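Local structure of putative short-chain oxidoreductase (Thermus thermophilus, 2YUT) at residues L70-G75 with A116-A121; G75-A80 with A173-P178; E91-A96 with A132-A137; A96-A101 with K138-A143. The protein binds NADP in a Rossmann fold of the short-chain dehydrogenase/reductase family and probably acts as an oxidoreductase. All coordinates share one frame; numbering follows the deposited sequence.

Followed from the N terminus, the chain passes through strand 67-72, the loop holding 75-80, helix 89-107, strand 114-119 and helix 132-153, and finally enters the loop holding 173-178. Contact 1 joins the two neighbouring strands of the parallel sheet and closes the loop between residues 75 and 116. Contacts 3 and 4 pair helices 89-107 and 132-153, closing the loops 97-131 and 102-137; they share Ala96 and cross each other as well as contact 1. Contact 2 has the longest span, closing 81-172; both helix contacts fall within it, whereas it crosses contact 1 and shares Gly75 with it. All four border NADP, and contacts 3 and 4 also touch the second subunit.

Contact 1 (L70-G75 with A116-A121); sequences LVHAVG and AVFFGA. With NAP (NADP nicotinamide-adenine-dinucleotide phosphate), chain B.
A water stands between His72 and Phe119 where a third backbone bond of the strand ladder would be expected: it donates to His72 O at 2.8 Å and accepts from Phe119 N at 2.9 Å. Before it, Val117 N binds Leu70 O at 2.7 Å and His72 N binds Val117 O at 3.0 Å, with N-H...O angles of 175° and 174°. The strands then part, and the Phe119 ring turns its edge to the first strand, bringing CD2 to 3.3 Å from His72 O while Val71 CG1 also lies near the ring plane. These are neighbouring strands of the parallel Rossmann sheet, and the run His72-Gly75, which ends the first strand and leads out of it, stands where classical short-chain dehydrogenases carry their NNAG motif. The polar grip on the cofactor comes from the backbone: Val74 O accepts from NADP O3D at 2.6 Å, and Gly75 N donates to NADP O4B at 3.2 Å. On the face bearing Leu70 and His72, the Phe118 ring lies obliquely to the imidazole, planes at 50°, and its CD1 is 3.7 Å from His72 CB. The imidazole NE2 is hydrogen-bonded to Thr100 OG1 on helix 89-107.

Contact 2 (G75-A80 with A173-P178); sequences GKAGRA and APLGGP. With NAP (NADP nicotinamide-adenine-dinucleotide phosphate), chain B.
Leu175 reaches across to Arg79 with one methyl, CD2, which packs 3.6 Å from Arg79 CB and also sits over the centre of one face of the guanidinium, 4.0 Å above its plane. The same methyl is 3.9 Å from Gly78 C, while the other branch, CD1, touches Ala77 CB at 3.9 Å. One forked side chain thus spans three successive residues of the extended 75-80 run. Arg79 starts out extended, but a bend at chi3 (-70°) swings NE out of that line. Beside Leu175, the ring of Pro174 sets CG 3.7 Å from Ala77 O. The contact is apolar and van der Waals in kind, lies at the surface, and joins the loops that follow strands 67-72 and 158-162, both at the cofactor end of the Rossmann sheet. In the next shell, the 3-10 turn carrying Pro174 and Leu175 is fastened by Gly176 N to Ala173 O at 3.2 Å, and Gly176 adopts backbone angles that favour glycine. Phe131 touches both Arg79 and Leu175. Further out, Trp172, three residues before Leu175, hydrogen-bonds NADP through NE1, and Lys76 NZ approaches NADP C8A to 3.6 Å and makes a weak hydrogen bond to Gly75 O.

Contact 3 (E91-A96 with A132-A137); sequences EEMLAA and AAYAAA. With NAP (NADP nicotinamide-adenine-dinucleotide phosphate), chain B.
Tyr134, which with Lys138 matches the YxxxK signature of short-chain dehydrogenases, meets Met93 at the edge of its ring. Helices 89-107 and 132-153 run side by side here, their segment axes 8.4 Å apart and crossing at -30°. Met93 is a selenomethionine; its SE lies 5.5 Å from the ring centroid, 79° off the normal, which makes this an edge-on Met-aromatic contact with CD1 as the touching atom. A bend at chi2 (-61°) places SE there, after CG has packed 3.7 Å from Ala133 CB. Beyond the ring, Tyr134 OH shares a hydrogen bond of 2.9 Å with NADP O2D, in which either oxygen could donate, and the His97 ring stands roughly perpendicular to that of Tyr134. The backbones come close at Ala137, whose CA is 4.8 Å from Leu94 CA, consistent with its small side chain. Leu94 also packs on Leu94 of the second subunit, so this helix pair borders the dimer interface. Ala137 CB rests 3.5 Å from Met93 O.

Contact 4 (A96-A101 with K138-A143); sequences AHLLTA and KGALEA. With NAP (NADP nicotinamide-adenine-dinucleotide phosphate), chain B.
His97 and Lys138 form the crowded, polar part of this helix pair, whose segment axes approach to 8.6 Å at 29° and which contains the lysine of the YxxxK signature. Their side chains cross at about a right angle, and Lys138 NZ lies in the imidazole plane at its edge, modelled 3.0 Å from His97 CD2, closer than an ordinary van der Waals contact, so its exact length is doubtful. The lysine tail is extended beyond its bend at chi2, and NZ donates to both hydroxyls of the nicotinamide ribose, NADP O3D at 2.9 Å and O2D at 3.1 Å; a hydrogen bond to Phe119 O is its third. His97 ND1 is held in turn by Met93 O. Away from the cofactor, apolar side chains carry the contact at ordinary van der Waals distances, and Leu98 and Ala140 there also touch the second subunit, at Val90 and Ala140 of that chain. Leu98 divides its methyls between two neighbouring residues, CD2 lying 3.8 Å from Ala140 CB and CD1 4.0 Å from Leu141 CA. One turn on, Leu141 CD1 meets Ala101 CB at 3.7 Å.

Contact 1 (L70-G75 with A116-A121)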
# COMPACT_ATOMS: atom_id res chain seq x y z
N LEU A 70 15.56 -10.43 12.25
CA LEU A 70 14.15 -10.70 12.02
C LEU A 70 13.95 -10.93 10.53
O LEU A 70 14.42 -10.14 9.71
CB LEU A 70 13.29 -9.52 12.48
CG LEU A 70 11.83 -9.49 11.99
CD1 LEU A 70 11.02 -10.59 12.67
CD2 LEU A 70 11.22 -8.12 12.29
N VAL A 71 13.30 -12.03 10.18
CA VAL A 71 13.01 -12.33 8.79
C VAL A 71 11.50 -12.53 8.71
O VAL A 71 10.98 -13.54 9.18
CB VAL A 71 13.73 -13.61 8.30
CG1 VAL A 71 13.44 -13.83 6.83
CG2 VAL A 71 15.24 -13.50 8.53
N HIS A 72 10.81 -11.55 8.13
CA HIS A 72 9.36 -11.57 8.01
C HIS A 72 8.95 -12.19 6.66
O HIS A 72 8.62 -11.47 5.71
CB HIS A 72 8.83 -10.14 8.14
CG HIS A 72 7.35 -10.04 8.38
ND1 HIS A 72 6.76 -10.44 9.56
CD2 HIS A 72 6.36 -9.54 7.61
CE1 HIS A 72 5.47 -10.19 9.51
NE2 HIS A 72 5.19 -9.64 8.34
N ALA A 73 9.00 -13.51 6.58
CA ALA A 73 8.66 -14.23 5.35
C ALA A 73 7.16 -14.49 5.33
O ALA A 73 6.71 -15.62 5.13
CB ALA A 73 9.43 -15.55 5.28
N VAL A 74 6.39 -13.43 5.53
CA VAL A 74 4.94 -13.50 5.59
C VAL A 74 4.26 -12.91 4.37
O VAL A 74 4.66 -11.88 3.84
CB VAL A 74 4.43 -12.77 6.86
CG1 VAL A 74 2.92 -12.74 6.89
CG2 VAL A 74 4.98 -13.46 8.09
N GLY A 75 3.21 -13.59 3.92
CA GLY A 75 2.47 -13.11 2.77
C GLY A 75 1.44 -14.10 2.29
O GLY A 75 1.29 -15.20 2.84
N ALA A 116 16.48 -6.28 10.15
CA ALA A 116 15.09 -6.70 10.03
C ALA A 116 14.82 -6.78 8.54
O ALA A 116 14.87 -5.77 7.83
CB ALA A 116 14.17 -5.70 10.71
N VAL A 117 14.56 -8.00 8.07
CA VAL A 117 14.36 -8.28 6.66
C VAL A 117 12.90 -8.45 6.27
O VAL A 117 12.15 -9.19 6.92
CB VAL A 117 15.14 -9.56 6.26
CG1 VAL A 117 15.04 -9.78 4.76
CG2 VAL A 117 16.59 -9.44 6.71
N PHE A 118 12.51 -7.77 5.20
CA PHE A 118 11.14 -7.83 4.69
C PHE A 118 11.21 -8.10 3.20
O PHE A 118 12.24 -7.87 2.57
CB PHE A 118 10.43 -6.50 4.97
CG PHE A 118 10.25 -6.21 6.43
CD1 PHE A 118 9.12 -6.64 7.11
CD2 PHE A 118 11.25 -5.54 7.14
CE1 PHE A 118 8.97 -6.41 8.48
CE2 PHE A 118 11.12 -5.30 8.50
CZ PHE A 118 9.98 -5.74 9.18
N PHE A 119 10.12 -8.59 2.63
CA PHE A 119 10.09 -8.93 1.22
C PHE A 119 9.09 -8.09 0.41
O PHE A 119 7.89 -8.11 0.67
CB PHE A 119 9.79 -10.42 1.08
CG PHE A 119 10.80 -11.30 1.78
CD1 PHE A 119 11.95 -11.73 1.12
CD2 PHE A 119 10.64 -11.64 3.13
CE1 PHE A 119 12.93 -12.49 1.78
CE2 PHE A 119 11.61 -12.39 3.80
CZ PHE A 119 12.76 -12.82 3.13
N GLY A 120 9.61 -7.36 -0.58
CA GLY A 120 8.76 -6.55 -1.42
C GLY A 120 8.55 -7.26 -2.75
O GLY A 120 8.28 -8.46 -2.77
N ALA A 121 8.68 -6.52 -3.85
CA ALA A 121 8.51 -7.12 -5.17
C ALA A 121 9.01 -6.21 -6.28
O ALA A 121 9.00 -4.99 -6.15
CB ALA A 121 7.04 -7.44 -5.40
PA NAP B . 4.26 -19.08 1.49
O1A NAP B . 2.70 -19.12 1.11
O2A NAP B . 4.96 -20.35 1.20
O5B NAP B . 4.32 -18.70 3.05
C5B NAP B . 3.57 -17.59 3.55
C4B NAP B . 3.77 -17.45 5.06
O4B NAP B . 3.01 -16.31 5.51
C3B NAP B . 3.21 -18.68 5.78
O3B NAP B . 4.08 -19.05 6.85
C2B NAP B . 1.89 -18.15 6.34
O2B NAP B . 1.58 -18.84 7.56
C1B NAP B . 2.35 -16.74 6.71
N9A NAP B . 1.18 -15.88 7.00
C8A NAP B . 0.24 -15.52 6.13
N7A NAP B . -0.67 -14.77 6.75
C5A NAP B . -0.30 -14.65 8.02
C6A NAP B . -0.85 -14.02 9.13
N6A NAP B . -1.99 -13.34 9.02
N1A NAP B . -0.22 -14.11 10.31
C2A NAP B . 0.91 -14.79 10.43
N3A NAP B . 1.46 -15.40 9.39
C4A NAP B . 0.88 -15.35 8.19
O3 NAP B . 4.86 -17.81 0.69
PN NAP B . 6.44 -17.61 0.42
O1N NAP B . 6.73 -17.94 -0.99
O2N NAP B . 7.22 -18.27 1.48
O5D NAP B . 6.62 -16.02 0.56
C5D NAP B . 7.29 -15.45 1.69
C4D NAP B . 7.47 -13.94 1.53
O4D NAP B . 8.22 -13.74 0.32
C3D NAP B . 6.12 -13.25 1.32
O3D NAP B . 6.18 -11.88 1.72
C2D NAP B . 5.97 -13.34 -0.19
O2D NAP B . 5.08 -12.35 -0.69
C1D NAP B . 7.40 -12.97 -0.58
N1N NAP B . 7.71 -13.24 -2.00
C2N NAP B . 7.49 -14.52 -2.53
C3N NAP B . 7.78 -14.77 -3.87
C7N NAP B . 7.55 -16.17 -4.45
O7N NAP B . 7.63 -16.37 -5.66
N7N NAP B . 7.27 -17.11 -3.56
C4N NAP B . 8.28 -13.75 -4.68
C5N NAP B . 8.50 -12.48 -4.15
C6N NAP B . 8.22 -12.22 -2.82
P2B NAP B . 0.68 -20.18 7.57
O1X NAP B . 1.08 -21.05 6.28
O2X NAP B . 1.18 -21.00 8.86
O3X NAP B . -0.77 -19.88 7.62
O HOH W 1 7.90 -9.11 4.40

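Contact 2 (G75-A80 with A173-P178)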
# COMPACT_ATOMS: atom_id res chain seq x y z
N GLY A 75 3.21 -13.59 3.92
CA GLY A 75 2.47 -13.11 2.77
C GLY A 75 1.44 -14.10 2.29
O GLY A 75 1.29 -15.20 2.84
N LYS A 76 0.72 -13.70 1.25
CA LYS A 76 -0.33 -14.50 0.63
C LYS A 76 -0.46 -13.98 -0.79
O LYS A 76 -0.10 -12.84 -1.08
CB LYS A 76 -1.66 -14.31 1.38
CG LYS A 76 -1.84 -15.26 2.54
CD LYS A 76 -2.17 -16.66 2.04
CE LYS A 76 -1.99 -17.71 3.13
NZ LYS A 76 -0.55 -17.86 3.50
N ALA A 77 -0.97 -14.81 -1.69
CA ALA A 77 -1.11 -14.39 -3.08
C ALA A 77 -2.54 -14.58 -3.56
O ALA A 77 -3.31 -15.34 -2.97
CB ALA A 77 -0.15 -15.17 -3.95
N GLY A 78 -2.89 -13.88 -4.63
CA GLY A 78 -4.23 -13.98 -5.17
C GLY A 78 -4.32 -13.24 -6.49
O GLY A 78 -3.60 -12.27 -6.71
N ARG A 79 -5.21 -13.70 -7.36
CA ARG A 79 -5.40 -13.07 -8.66
C ARG A 79 -6.85 -12.63 -8.83
O ARG A 79 -7.77 -13.39 -8.53
CB ARG A 79 -5.04 -14.06 -9.78
CG ARG A 79 -5.37 -13.55 -11.18
CD ARG A 79 -5.14 -14.61 -12.24
NE ARG A 79 -3.73 -14.91 -12.43
CZ ARG A 79 -3.20 -16.12 -12.31
NH1 ARG A 79 -3.97 -17.16 -11.99
NH2 ARG A 79 -1.90 -16.31 -12.51
N ALA A 80 -7.05 -11.41 -9.30
CA ALA A 80 -8.39 -10.88 -9.52
C ALA A 80 -8.34 -9.54 -10.25
O ALA A 80 -7.36 -8.80 -10.14
CB ALA A 80 -9.11 -10.71 -8.20
N ALA A 173 0.06 -21.57 -5.05
CA ALA A 173 -1.03 -22.55 -5.09
C ALA A 173 -2.30 -22.02 -5.75
O ALA A 173 -2.79 -22.61 -6.71
CB ALA A 173 -1.34 -23.03 -3.67
N PRO A 174 -2.84 -20.89 -5.26
CA PRO A 174 -4.06 -20.33 -5.85
C PRO A 174 -3.85 -19.71 -7.23
O PRO A 174 -4.80 -19.29 -7.88
CB PRO A 174 -4.49 -19.29 -4.82
CG PRO A 174 -3.18 -18.77 -4.33
CD PRO A 174 -2.37 -20.05 -4.14
N LEU A 175 -2.59 -19.66 -7.67
CA LEU A 175 -2.27 -19.08 -8.97
C LEU A 175 -1.95 -20.16 -10.00
O LEU A 175 -1.59 -19.85 -11.14
CB LEU A 175 -1.08 -18.13 -8.84
CG LEU A 175 -1.26 -16.96 -7.86
CD1 LEU A 175 0.04 -16.17 -7.75
CD2 LEU A 175 -2.38 -16.06 -8.35
N GLY A 176 -2.08 -21.42 -9.60
CA GLY A 176 -1.80 -22.52 -10.51
C GLY A 176 -0.39 -23.09 -10.47
O GLY A 176 -0.00 -23.84 -11.36
N GLY A 177 0.37 -22.74 -9.44
CA GLY A 177 1.73 -23.24 -9.32
C GLY A 177 2.78 -22.21 -9.73
O GLY A 177 2.46 -21.26 -10.44
N PRO A 178 4.04 -22.38 -9.30
CA PRO A 178 5.13 -21.45 -9.63
C PRO A 178 5.42 -21.38 -11.12
O PRO A 178 5.25 -22.36 -11.84
CB PRO A 178 6.32 -22.01 -8.85
CG PRO A 178 5.67 -22.75 -7.71
CD PRO A 178 4.52 -23.43 -8.38
PA NAP B . 4.26 -19.08 1.49
O1A NAP B . 2.70 -19.12 1.11
O2A NAP B . 4.96 -20.35 1.20
O5B NAP B . 4.32 -18.70 3.05
C5B NAP B . 3.57 -17.59 3.55
C4B NAP B . 3.77 -17.45 5.06
O4B NAP B . 3.01 -16.31 5.51
C3B NAP B . 3.21 -18.68 5.78
O3B NAP B . 4.08 -19.05 6.85
C2B NAP B . 1.89 -18.15 6.34
O2B NAP B . 1.58 -18.84 7.56
C1B NAP B . 2.35 -16.74 6.71
N9A NAP B . 1.18 -15.88 7.00
C8A NAP B . 0.24 -15.52 6.13
N7A NAP B . -0.67 -14.77 6.75
C5A NAP B . -0.30 -14.65 8.02
C6A NAP B . -0.85 -14.02 9.13
N6A NAP B . -1.99 -13.34 9.02
N1A NAP B . -0.22 -14.11 10.31
C2A NAP B . 0.91 -14.79 10.43
N3A NAP B . 1.46 -15.40 9.39
C4A NAP B . 0.88 -15.35 8.19
O3 NAP B . 4.86 -17.81 0.69
PN NAP B . 6.44 -17.61 0.42
O1N NAP B . 6.73 -17.94 -0.99
O2N NAP B . 7.22 -18.27 1.48
O5D NAP B . 6.62 -16.02 0.56
C5D NAP B . 7.29 -15.45 1.69
C4D NAP B . 7.47 -13.94 1.53
O4D NAP B . 8.22 -13.74 0.32
C3D NAP B . 6.12 -13.25 1.32
O3D NAP B . 6.18 -11.88 1.72
C2D NAP B . 5.97 -13.34 -0.19
O2D NAP B . 5.08 -12.35 -0.69
C1D NAP B . 7.40 -12.97 -0.58
N1N NAP B . 7.71 -13.24 -2.00
C2N NAP B . 7.49 -14.52 -2.53
C3N NAP B . 7.78 -14.77 -3.87
C7N NAP B . 7.55 -16.17 -4.45
O7N NAP B . 7.63 -16.37 -5.66
N7N NAP B . 7.27 -17.11 -3.56
C4N NAP B . 8.28 -13.75 -4.68
C5N NAP B . 8.50 -12.48 -4.15
C6N NAP B . 8.22 -12.22 -2.82
P2B NAP B . 0.68 -20.18 7.57
O1X NAP B . 1.08 -21.05 6.28
O2X NAP B . 1.18 -21.00 8.86
O3X NAP B . -0.77 -19.88 7.62

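Contact 3 (E91-A96 with A132-A137)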
# COMPACT_ATOMS: atom_id res chain seq x y z
N GLU A 91 -8.16 -6.02 0.86
CA GLU A 91 -8.00 -5.95 2.31
C GLU A 91 -7.22 -7.15 2.86
O GLU A 91 -6.42 -7.00 3.79
CB GLU A 91 -9.38 -5.87 2.98
CG GLU A 91 -10.16 -4.64 2.53
CD GLU A 91 -11.58 -4.63 3.04
OE1 GLU A 91 -11.77 -4.58 4.28
OE2 GLU A 91 -12.51 -4.69 2.21
N GLU A 92 -7.42 -8.33 2.27
CA GLU A 92 -6.71 -9.53 2.71
C GLU A 92 -5.23 -9.40 2.41
O GLU A 92 -4.38 -9.79 3.22
CB GLU A 92 -7.26 -10.78 2.01
CG GLU A 92 -8.74 -11.04 2.28
CD GLU A 92 -9.21 -12.37 1.71
OE1 GLU A 92 -8.89 -12.66 0.53
OE2 GLU A 92 -9.91 -13.11 2.43
N MSE A 93 -4.92 -8.86 1.23
CA MSE A 93 -3.54 -8.67 0.80
C MSE A 93 -2.80 -7.68 1.69
O MSE A 93 -1.67 -7.93 2.11
CB MSE A 93 -3.49 -8.21 -0.65
CG MSE A 93 -3.84 -9.29 -1.67
SE MSE A 93 -2.62 -10.82 -1.61
CE MSE A 93 -3.77 -12.05 -0.64
N LEU A 94 -3.45 -6.55 1.98
CA LEU A 94 -2.85 -5.53 2.83
C LEU A 94 -2.64 -6.06 4.25
O LEU A 94 -1.63 -5.76 4.89
CB LEU A 94 -3.74 -4.27 2.87
CG LEU A 94 -3.57 -3.26 1.73
CD1 LEU A 94 -2.19 -2.64 1.81
CD2 LEU A 94 -3.74 -3.94 0.38
N ALA A 95 -3.59 -6.84 4.74
CA ALA A 95 -3.48 -7.41 6.08
C ALA A 95 -2.31 -8.39 6.15
O ALA A 95 -1.47 -8.30 7.05
CB ALA A 95 -4.78 -8.13 6.45
N ALA A 96 -2.25 -9.30 5.19
CA ALA A 96 -1.19 -10.31 5.16
C ALA A 96 0.21 -9.73 4.97
O ALA A 96 1.14 -10.11 5.68
CB ALA A 96 -1.48 -11.34 4.08
N ALA A 132 -3.33 -6.57 -9.06
CA ALA A 132 -3.42 -5.24 -8.47
C ALA A 132 -3.37 -5.28 -6.94
O ALA A 132 -2.61 -4.54 -6.32
CB ALA A 132 -4.70 -4.55 -8.93
N ALA A 133 -4.19 -6.14 -6.34
CA ALA A 133 -4.22 -6.25 -4.89
C ALA A 133 -2.83 -6.59 -4.33
O ALA A 133 -2.34 -5.91 -3.44
CB ALA A 133 -5.24 -7.31 -4.48
N TYR A 134 -2.21 -7.64 -4.87
CA TYR A 134 -0.88 -8.06 -4.43
C TYR A 134 0.13 -6.94 -4.63
O TYR A 134 0.93 -6.63 -3.75
CB TYR A 134 -0.41 -9.30 -5.22
CG TYR A 134 0.91 -9.87 -4.75
CD1 TYR A 134 0.96 -10.81 -3.71
CD2 TYR A 134 2.12 -9.49 -5.34
CE1 TYR A 134 2.17 -11.35 -3.27
CE2 TYR A 134 3.34 -10.02 -4.90
CZ TYR A 134 3.35 -10.95 -3.87
OH TYR A 134 4.54 -11.50 -3.44
N ALA A 135 0.09 -6.33 -5.82
CA ALA A 135 1.00 -5.24 -6.15
C ALA A 135 0.86 -4.09 -5.15
O ALA A 135 1.85 -3.53 -4.69
CB ALA A 135 0.73 -4.74 -7.56
N ALA A 136 -0.39 -3.75 -4.83
CA ALA A 136 -0.67 -2.67 -3.89
C ALA A 136 -0.08 -2.97 -2.52
O ALA A 136 0.55 -2.11 -1.90
CB ALA A 136 -2.18 -2.47 -3.77
N ALA A 137 -0.29 -4.19 -2.04
CA ALA A 137 0.22 -4.58 -0.73
C ALA A 137 1.74 -4.44 -0.67
O ALA A 137 2.28 -3.96 0.33
CB ALA A 137 -0.19 -6.02 -0.42
PA NAP B . 4.26 -19.08 1.49
O1A NAP B . 2.70 -19.12 1.11
O2A NAP B . 4.96 -20.35 1.20
O5B NAP B . 4.32 -18.70 3.05
C5B NAP B . 3.57 -17.59 3.55
C4B NAP B . 3.77 -17.45 5.06
O4B NAP B . 3.01 -16.31 5.51
C3B NAP B . 3.21 -18.68 5.78
O3B NAP B . 4.08 -19.05 6.85
C2B NAP B . 1.89 -18.15 6.34
O2B NAP B . 1.58 -18.84 7.56
C1B NAP B . 2.35 -16.74 6.71
N9A NAP B . 1.18 -15.88 7.00
C8A NAP B . 0.24 -15.52 6.13
N7A NAP B . -0.67 -14.77 6.75
C5A NAP B . -0.30 -14.65 8.02
C6A NAP B . -0.85 -14.02 9.13
N6A NAP B . -1.99 -13.34 9.02
N1A NAP B . -0.22 -14.11 10.31
C2A NAP B . 0.91 -14.79 10.43
N3A NAP B . 1.46 -15.40 9.39
C4A NAP B . 0.88 -15.35 8.19
O3 NAP B . 4.86 -17.81 0.69
PN NAP B . 6.44 -17.61 0.42
O1N NAP B . 6.73 -17.94 -0.99
O2N NAP B . 7.22 -18.27 1.48
O5D NAP B . 6.62 -16.02 0.56
C5D NAP B . 7.29 -15.45 1.69
C4D NAP B . 7.47 -13.94 1.53
O4D NAP B . 8.22 -13.74 0.32
C3D NAP B . 6.12 -13.25 1.32
O3D NAP B . 6.18 -11.88 1.72
C2D NAP B . 5.97 -13.34 -0.19
O2D NAP B . 5.08 -12.35 -0.69
C1D NAP B . 7.40 -12.97 -0.58
N1N NAP B . 7.71 -13.24 -2.00
C2N NAP B . 7.49 -14.52 -2.53
C3N NAP B . 7.78 -14.77 -3.87
C7N NAP B . 7.55 -16.17 -4.45
O7N NAP B . 7.63 -16.37 -5.66
N7N NAP B . 7.27 -17.11 -3.56
C4N NAP B . 8.28 -13.75 -4.68
C5N NAP B . 8.50 -12.48 -4.15
C6N NAP B . 8.22 -12.22 -2.82
P2B NAP B . 0.68 -20.18 7.57
O1X NAP B . 1.08 -21.05 6.28
O2X NAP B . 1.18 -21.00 8.86
O3X NAP B . -0.77 -19.88 7.62

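Contact 4 (A96-A101 with K138-A143)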
# COMPACT_ATOMS: atom_id res chain seq x y z
N ALA A 96 -2.25 -9.30 5.19
CA ALA A 96 -1.19 -10.31 5.16
C ALA A 96 0.21 -9.73 4.97
O ALA A 96 1.14 -10.11 5.68
CB ALA A 96 -1.48 -11.34 4.08
N HIS A 97 0.36 -8.80 4.02
CA HIS A 97 1.67 -8.22 3.74
C HIS A 97 2.09 -7.00 4.56
O HIS A 97 3.23 -6.94 5.04
CB HIS A 97 1.79 -7.83 2.26
CG HIS A 97 1.68 -8.98 1.32
ND1 HIS A 97 0.48 -9.50 0.91
CD2 HIS A 97 2.64 -9.69 0.67
CE1 HIS A 97 0.69 -10.48 0.05
NE2 HIS A 97 1.99 -10.61 -0.11
N LEU A 98 1.19 -6.04 4.72
CA LEU A 98 1.51 -4.80 5.43
C LEU A 98 1.22 -4.76 6.93
O LEU A 98 2.10 -4.38 7.71
CB LEU A 98 0.79 -3.62 4.75
CG LEU A 98 0.99 -2.23 5.37
CD1 LEU A 98 2.45 -1.82 5.25
CD2 LEU A 98 0.09 -1.22 4.67
N LEU A 99 0.01 -5.12 7.33
CA LEU A 99 -0.33 -5.08 8.74
C LEU A 99 0.54 -6.03 9.57
O LEU A 99 0.96 -5.67 10.66
CB LEU A 99 -1.82 -5.39 8.94
CG LEU A 99 -2.80 -4.41 8.28
CD1 LEU A 99 -4.20 -4.71 8.76
CD2 LEU A 99 -2.43 -2.97 8.63
N THR A 100 0.81 -7.22 9.05
CA THR A 100 1.65 -8.16 9.78
C THR A 100 3.01 -7.52 10.04
O THR A 100 3.53 -7.56 11.15
CB THR A 100 1.87 -9.48 9.01
OG1 THR A 100 2.52 -9.21 7.76
CG2 THR A 100 0.54 -10.18 8.76
N ALA A 101 3.57 -6.91 8.99
CA ALA A 101 4.88 -6.26 9.06
C ALA A 101 4.87 -5.05 9.99
O ALA A 101 5.79 -4.85 10.78
CB ALA A 101 5.32 -5.83 7.66
N LYS A 138 2.43 -4.86 -1.73
CA LYS A 138 3.89 -4.76 -1.77
C LYS A 138 4.34 -3.33 -1.97
O LYS A 138 5.38 -2.91 -1.45
CB LYS A 138 4.48 -5.64 -2.88
CG LYS A 138 4.39 -7.14 -2.60
CD LYS A 138 5.07 -7.51 -1.29
CE LYS A 138 5.20 -9.03 -1.14
NZ LYS A 138 5.61 -9.42 0.25
N GLY A 139 3.56 -2.57 -2.74
CA GLY A 139 3.91 -1.18 -2.95
C GLY A 139 3.84 -0.45 -1.62
O GLY A 139 4.67 0.40 -1.33
N ALA A 140 2.84 -0.80 -0.82
CA ALA A 140 2.66 -0.18 0.50
C ALA A 140 3.77 -0.59 1.46
O ALA A 140 4.30 0.24 2.19
CB ALA A 140 1.30 -0.59 1.07
N LEU A 141 4.11 -1.87 1.46
CA LEU A 141 5.15 -2.38 2.34
C LEU A 141 6.48 -1.69 2.10
O LEU A 141 7.14 -1.27 3.04
CB LEU A 141 5.32 -3.89 2.17
CG LEU A 141 6.44 -4.53 3.02
CD1 LEU A 141 6.20 -4.22 4.49
CD2 LEU A 141 6.48 -6.03 2.79
N GLU A 142 6.87 -1.57 0.83
CA GLU A 142 8.14 -0.94 0.50
C GLU A 142 8.16 0.54 0.88
O GLU A 142 9.18 1.04 1.35
CB GLU A 142 8.46 -1.09 -0.99
CG GLU A 142 8.48 -2.53 -1.50
CD GLU A 142 9.13 -2.66 -2.87
OE1 GLU A 142 8.98 -1.73 -3.69
OE2 GLU A 142 9.78 -3.69 -3.14
N ALA A 143 7.04 1.22 0.68
CA ALA A 143 6.96 2.64 1.01
C ALA A 143 7.02 2.80 2.52
O ALA A 143 7.69 3.70 3.03
CB ALA A 143 5.65 3.24 0.46
PA NAP B . 4.26 -19.08 1.49
O1A NAP B . 2.70 -19.12 1.11
O2A NAP B . 4.96 -20.35 1.20
O5B NAP B . 4.32 -18.70 3.05
C5B NAP B . 3.57 -17.59 3.55
C4B NAP B . 3.77 -17.45 5.06
O4B NAP B . 3.01 -16.31 5.51
C3B NAP B . 3.21 -18.68 5.78
O3B NAP B . 4.08 -19.05 6.85
C2B NAP B . 1.89 -18.15 6.34
O2B NAP B . 1.58 -18.84 7.56
C1B NAP B . 2.35 -16.74 6.71
N9A NAP B . 1.18 -15.88 7.00
C8A NAP B . 0.24 -15.52 6.13
N7A NAP B . -0.67 -14.77 6.75
C5A NAP B . -0.30 -14.65 8.02
C6A NAP B . -0.85 -14.02 9.13
N6A NAP B . -1.99 -13.34 9.02
N1A NAP B . -0.22 -14.11 10.31
C2A NAP B . 0.91 -14.79 10.43
N3A NAP B . 1.46 -15.40 9.39
C4A NAP B . 0.88 -15.35 8.19
O3 NAP B . 4.86 -17.81 0.69
PN NAP B . 6.44 -17.61 0.42
O1N NAP B . 6.73 -17.94 -0.99
O2N NAP B . 7.22 -18.27 1.48
O5D NAP B . 6.62 -16.02 0.56
C5D NAP B . 7.29 -15.45 1.69
C4D NAP B . 7.47 -13.94 1.53
O4D NAP B . 8.22 -13.74 0.32
C3D NAP B . 6.12 -13.25 1.32
O3D NAP B . 6.18 -11.88 1.72
C2D NAP B . 5.97 -13.34 -0.19
O2D NAP B . 5.08 -12.35 -0.69
C1D NAP B . 7.40 -12.97 -0.58
N1N NAP B . 7.71 -13.24 -2.00
C2N NAP B . 7.49 -14.52 -2.53
C3N NAP B . 7.78 -14.77 -3.87
C7N NAP B . 7.55 -16.17 -4.45
O7N NAP B . 7.63 -16.37 -5.66
N7N NAP B . 7.27 -17.11 -3.56
C4N NAP B . 8.28 -13.75 -4.68
C5N NAP B . 8.50 -12.48 -4.15
C6N NAP B . 8.22 -12.22 -2.82
P2B NAP B . 0.68 -20.18 7.57
O1X NAP B . 1.08 -21.05 6.28
O2X NAP B . 1.18 -21.00 8.86
O3X NAP B . -0.77 -19.88 7.62